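Local coordinates for erythrocyte binding antigen 140 (Plasmodium falciparum, PDB 4GF2), which probably binds a host receptor on the erythrocyte surface during parasite invasion, through a region built of two Duffy-binding-like domains, at residues D310-S320 with A371-K382. The protein carries 3 engineered substitutions. Sequence-based numbering, arbitrary orientation.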
loop_
_atom_site.group_PDB
_atom_site.type_symbol
_atom_site.label_atom_id
_atom_site.label_comp_id
_atom_site.label_asym_id
_atom_site.label_seq_id
_atom_site.Cartn_x
_atom_site.Cartn_y
_atom_site.Cartn_z
ATOM N N ASP A 310 -20.171 4.616 3.709
ATOM C CA ASP A 310 -18.780 4.669 3.281
ATOM C C ASP A 310 -18.448 6.054 2.747
ATOM O O ASP A 310 -17.373 6.594 3.013
ATOM C CB ASP A 310 -18.513 3.623 2.201
ATOM C CG ASP A 310 -18.600 2.206 2.726
ATOM O OD1 ASP A 310 -18.661 2.026 3.962
ATOM O OD2 ASP A 310 -18.593 1.271 1.902
ATOM N N LEU A 311 -19.384 6.619 1.993
ATOM C CA LEU A 311 -19.212 7.935 1.388
ATOM C C LEU A 311 -18.943 9.000 2.443
ATOM O O LEU A 311 -18.036 9.819 2.302
ATOM C CB LEU A 311 -20.464 8.309 0.595
ATOM C CG LEU A 311 -20.503 9.736 0.050
ATOM C CD1 LEU A 311 -19.400 9.946 -0.967
ATOM C CD2 LEU A 311 -21.864 10.036 -0.556
ATOM N N ARG A 312 -19.742 8.989 3.500
ATOM C CA ARG A 312 -19.605 9.983 4.550
ATOM C C ARG A 312 -18.473 9.614 5.504
ATOM O O ARG A 312 -17.935 10.469 6.202
ATOM C CB ARG A 312 -20.934 10.157 5.284
ATOM C CG ARG A 312 -21.994 10.787 4.390
ATOM C CD ARG A 312 -23.359 10.845 5.042
ATOM N NE ARG A 312 -24.334 11.502 4.174
ATOM C CZ ARG A 312 -25.632 11.602 4.439
ATOM N NH1 ARG A 312 -26.132 11.085 5.555
ATOM N NH2 ARG A 312 -26.436 12.219 3.584
ATOM N N GLY A 313 -18.102 8.339 5.522
ATOM C CA GLY A 313 -16.948 7.913 6.287
ATOM C C GLY A 313 -15.696 8.512 5.676
ATOM O O GLY A 313 -14.836 9.048 6.375
ATOM N N PHE A 314 -15.612 8.434 4.352
ATOM C CA PHE A 314 -14.464 8.951 3.622
ATOM C C PHE A 314 -14.366 10.473 3.717
ATOM O O PHE A 314 -13.281 11.039 3.589
ATOM C CB PHE A 314 -14.544 8.527 2.158
ATOM C CG PHE A 314 -13.328 8.881 1.366
ATOM C CD1 PHE A 314 -12.209 8.071 1.397
ATOM C CD2 PHE A 314 -13.304 10.025 0.586
ATOM C CE1 PHE A 314 -11.087 8.395 0.664
ATOM C CE2 PHE A 314 -12.187 10.350 -0.145
ATOM C CZ PHE A 314 -11.076 9.535 -0.106
ATOM N N GLY A 315 -15.499 11.132 3.934
ATOM C CA GLY A 315 -15.513 12.565 4.163
ATOM C C GLY A 315 -16.063 13.379 3.005
ATOM O O GLY A 315 -15.705 14.544 2.837
ATOM N N CYS A 316 -16.933 12.772 2.208
ATOM C CA CYS A 316 -17.595 13.486 1.122
ATOM C C CYS A 316 -19.110 13.312 1.187
ATOM O O CYS A 316 -19.619 12.480 1.933
ATOM C CB CYS A 316 -17.071 13.001 -0.226
ATOM S SG CYS A 316 -15.333 13.368 -0.500
ATOM N N ASN A 317 -19.826 14.097 0.391
ATOM C CA ASN A 317 -21.279 14.038 0.372
ATOM C C ASN A 317 -21.795 14.261 -1.044
ATOM O O ASN A 317 -21.041 14.658 -1.931
ATOM C CB ASN A 317 -21.856 15.090 1.320
ATOM C CG ASN A 317 -23.314 14.835 1.661
ATOM O OD1 ASN A 317 -23.733 13.692 1.845
ATOM N ND2 ASN A 317 -24.095 15.905 1.744
ATOM N N TYR A 318 -23.083 13.990 -1.251
ATOM C CA TYR A 318 -23.728 14.219 -2.540
ATOM C C TYR A 318 -23.531 15.659 -2.999
ATOM O O TYR A 318 -23.479 16.574 -2.180
ATOM C CB TYR A 318 -25.224 13.920 -2.444
ATOM C CG TYR A 318 -25.561 12.464 -2.206
ATOM C CD1 TYR A 318 -25.645 11.568 -3.264
ATOM C CD2 TYR A 318 -25.810 11.987 -0.926
ATOM C CE1 TYR A 318 -25.960 10.237 -3.053
ATOM C CE2 TYR A 318 -26.126 10.657 -0.705
ATOM C CZ TYR A 318 -26.200 9.788 -1.772
ATOM O OH TYR A 318 -26.513 8.465 -1.559
ATOM N N LYS A 319 -23.422 15.855 -4.311
ATOM C CA LYS A 319 -23.402 17.200 -4.873
ATOM C C LYS A 319 -24.771 17.808 -4.620
ATOM O O LYS A 319 -25.789 17.209 -4.962
ATOM C CB LYS A 319 -23.114 17.172 -6.378
ATOM C CG LYS A 319 -21.917 16.326 -6.784
ATOM C CD LYS A 319 -20.632 16.813 -6.154
ATOM C CE LYS A 319 -19.469 15.914 -6.540
ATOM N NZ LYS A 319 -18.171 16.387 -5.988
ATOM N N SER A 320 -24.803 18.987 -4.008
ATOM C CA SER A 320 -26.071 19.614 -3.647
ATOM C C SER A 320 -26.857 20.015 -4.887
ATOM O O SER A 320 -26.278 20.352 -5.921
ATOM C CB SER A 320 -25.834 20.842 -2.769
ATOM O OG SER A 320 -25.211 21.876 -3.506
ATOM N N ALA A 371 -10.966 8.787 -3.294
ATOM C CA ALA A 371 -11.501 10.077 -3.694
ATOM C C ALA A 371 -11.969 10.034 -5.147
ATOM O O ALA A 371 -13.033 10.557 -5.482
ATOM C CB ALA A 371 -10.454 11.156 -3.502
ATOM N N SER A 372 -11.171 9.408 -6.005
ATOM C CA SER A 372 -11.485 9.326 -7.428
ATOM C C SER A 372 -12.785 8.566 -7.662
ATOM O O SER A 372 -13.609 8.956 -8.498
ATOM C CB SER A 372 -10.349 8.636 -8.182
ATOM O OG SER A 372 -9.146 9.379 -8.091
ATOM N N ILE A 373 -12.966 7.478 -6.924
ATOM C CA ILE A 373 -14.167 6.668 -7.065
ATOM C C ILE A 373 -15.412 7.451 -6.645
ATOM O O ILE A 373 -16.384 7.530 -7.397
ATOM C CB ILE A 373 -14.047 5.355 -6.272
ATOM C CG1 ILE A 373 -13.093 4.407 -6.999
ATOM C CG2 ILE A 373 -15.407 4.687 -6.112
ATOM C CD1 ILE A 373 -12.710 3.182 -6.208
ATOM N N TYR A 374 -15.378 8.046 -5.459
ATOM C CA TYR A 374 -16.530 8.789 -4.962
ATOM C C TYR A 374 -16.837 9.997 -5.837
ATOM O O TYR A 374 -17.998 10.286 -6.112
ATOM C CB TYR A 374 -16.325 9.205 -3.504
ATOM C CG TYR A 374 -16.278 8.020 -2.571
ATOM C CD1 TYR A 374 -17.363 7.164 -2.460
ATOM C CD2 TYR A 374 -15.146 7.746 -1.815
ATOM C CE1 TYR A 374 -17.329 6.070 -1.617
ATOM C CE2 TYR A 374 -15.097 6.651 -0.973
ATOM C CZ TYR A 374 -16.194 5.818 -0.880
ATOM O OH TYR A 374 -16.150 4.733 -0.039
ATOM N N GLU A 375 -15.804 10.698 -6.287
ATOM C CA GLU A 375 -16.018 11.817 -7.192
ATOM C C GLU A 375 -16.794 11.335 -8.414
ATOM O O GLU A 375 -17.759 11.967 -8.836
ATOM C CB GLU A 375 -14.691 12.440 -7.619
ATOM C CG GLU A 375 -14.828 13.570 -8.633
ATOM C CD GLU A 375 -15.576 14.771 -8.085
ATOM O OE1 GLU A 375 -15.867 14.797 -6.870
ATOM O OE2 GLU A 375 -15.868 15.700 -8.870
ATOM N N ALA A 376 -16.380 10.199 -8.967
ATOM C CA ALA A 376 -17.034 9.657 -10.153
ATOM C C ALA A 376 -18.481 9.301 -9.850
ATOM O O ALA A 376 -19.389 9.680 -10.587
ATOM C CB ALA A 376 -16.287 8.440 -10.669
ATOM N N GLN A 377 -18.694 8.574 -8.759
ATOM C CA GLN A 377 -20.039 8.164 -8.380
ATOM C C GLN A 377 -20.928 9.380 -8.139
ATOM O O GLN A 377 -22.048 9.444 -8.639
ATOM C CB GLN A 377 -20.005 7.299 -7.122
ATOM C CG GLN A 377 -19.525 5.879 -7.340
ATOM C CD GLN A 377 -19.495 5.090 -6.046
ATOM O OE1 GLN A 377 -19.149 5.626 -4.994
ATOM N NE2 GLN A 377 -19.876 3.817 -6.113
ATOM N N LEU A 378 -20.423 10.338 -7.369
ATOM C CA LEU A 378 -21.183 11.541 -7.049
ATOM C C LEU A 378 -21.552 12.318 -8.301
ATOM O O LEU A 378 -22.676 12.803 -8.431
ATOM C CB LEU A 378 -20.390 12.436 -6.110
ATOM C CG LEU A 378 -20.182 11.849 -4.723
ATOM C CD1 LEU A 378 -19.248 12.727 -3.922
ATOM C CD2 LEU A 378 -21.512 11.702 -4.027
ATOM N N LEU A 379 -20.597 12.438 -9.217
ATOM C CA LEU A 379 -20.847 13.089 -10.494
ATOM C C LEU A 379 -21.894 12.313 -11.279
ATOM O O LEU A 379 -22.852 12.888 -11.791
ATOM C CB LEU A 379 -19.557 13.197 -11.307
ATOM C CG LEU A 379 -18.542 14.231 -10.814
ATOM C CD1 LEU A 379 -17.253 14.112 -11.604
ATOM C CD2 LEU A 379 -19.103 15.641 -10.916
ATOM N N LYS A 380 -21.708 11.001 -11.368
ATOM C CA LYS A 380 -22.651 10.151 -12.082
ATOM C C LYS A 380 -24.052 10.323 -11.514
ATOM O O LYS A 380 -25.031 10.365 -12.257
ATOM C CB LYS A 380 -22.230 8.684 -11.993
ATOM C CG LYS A 380 -23.221 7.710 -12.617
ATOM C CD LYS A 380 -23.490 8.036 -14.078
ATOM C CE LYS A 380 -24.426 7.021 -14.719
ATOM N NZ LYS A 380 -23.806 5.672 -14.826
ATOM N N TYR A 381 -24.142 10.431 -10.192
ATOM C CA TYR A 381 -25.431 10.565 -9.530
ATOM C C TYR A 381 -26.069 11.917 -9.833
ATOM O O TYR A 381 -27.283 12.016 -10.009
ATOM C CB TYR A 381 -25.278 10.388 -8.020
ATOM C CG TYR A 381 -26.586 10.494 -7.271
ATOM C CD1 TYR A 381 -27.472 9.426 -7.228
ATOM C CD2 TYR A 381 -26.939 11.664 -6.613
ATOM C CE1 TYR A 381 -28.671 9.519 -6.548
ATOM C CE2 TYR A 381 -28.136 11.767 -5.932
ATOM C CZ TYR A 381 -28.999 10.693 -5.902
ATOM O OH TYR A 381 -30.190 10.792 -5.222
ATOM N N LYS A 382 -25.244 12.957 -9.899
ATOM C CA LYS A 382 -25.741 14.309 -10.128
ATOM C C LYS A 382 -26.218 14.483 -11.562
ATOM O O LYS A 382 -27.235 15.126 -11.811
ATOM C CB LYS A 382 -24.651 15.337 -9.815
ATOM C CG LYS A 382 -25.079 16.785 -10.028
ATOM C CD LYS A 382 -26.252 17.153 -9.129
ATOM C CE LYS A 382 -26.750 18.563 -9.395
ATOM N NZ LYS A 382 -25.715 19.592 -9.105
HETATM O O HOH W 1 -17.364 18.035 -7.916
HETATM O O HOH W 2 -23.799 13.445 -5.866
#
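Phe314 and Tyr374 pack obliquely at the buried end of the contact, their ring planes 42° apart and Tyr374 CD2 lying over one face of Phe314 near its rim. The phenylalanine's far end reaches the start of segment 371-382, where CZ touches Ala371 CB at 3.8 Å. Leu311 covers one face of Tyr374 through CA, and its CD1 meets ring atom CD1 of Tyr374 at 3.8 Å; the tyrosine hydroxyl is held by Tyr283 O. Helix 308-314 then ends in a Schellman motif with Gly315 at positive phi, and the chain, anchored by the Cys316–Cys349 disulfide, runs on extended over helix 361-382 of the second Duffy-binding-like domain. Here Leu378 fits beneath the loop, CD2 being 3.7 Å from Tyr318 CA. Lys319, bent at chi2 (-60°), lays CE on Leu378 CB and carries NZ to Glu375 OE1, a 2.9 Å salt bridge on the carboxylate's syn side. Thr347 O and a water bridging to Glu375 OE2 also bind NZ, while Ser398 and Cys349 N fix the carboxylate. Toward solvent the packing thins: Tyr318 meets the exposed Tyr381 obliquely, and Lys382 NZ makes just a weak 3.3 Å bond to Ser320 O.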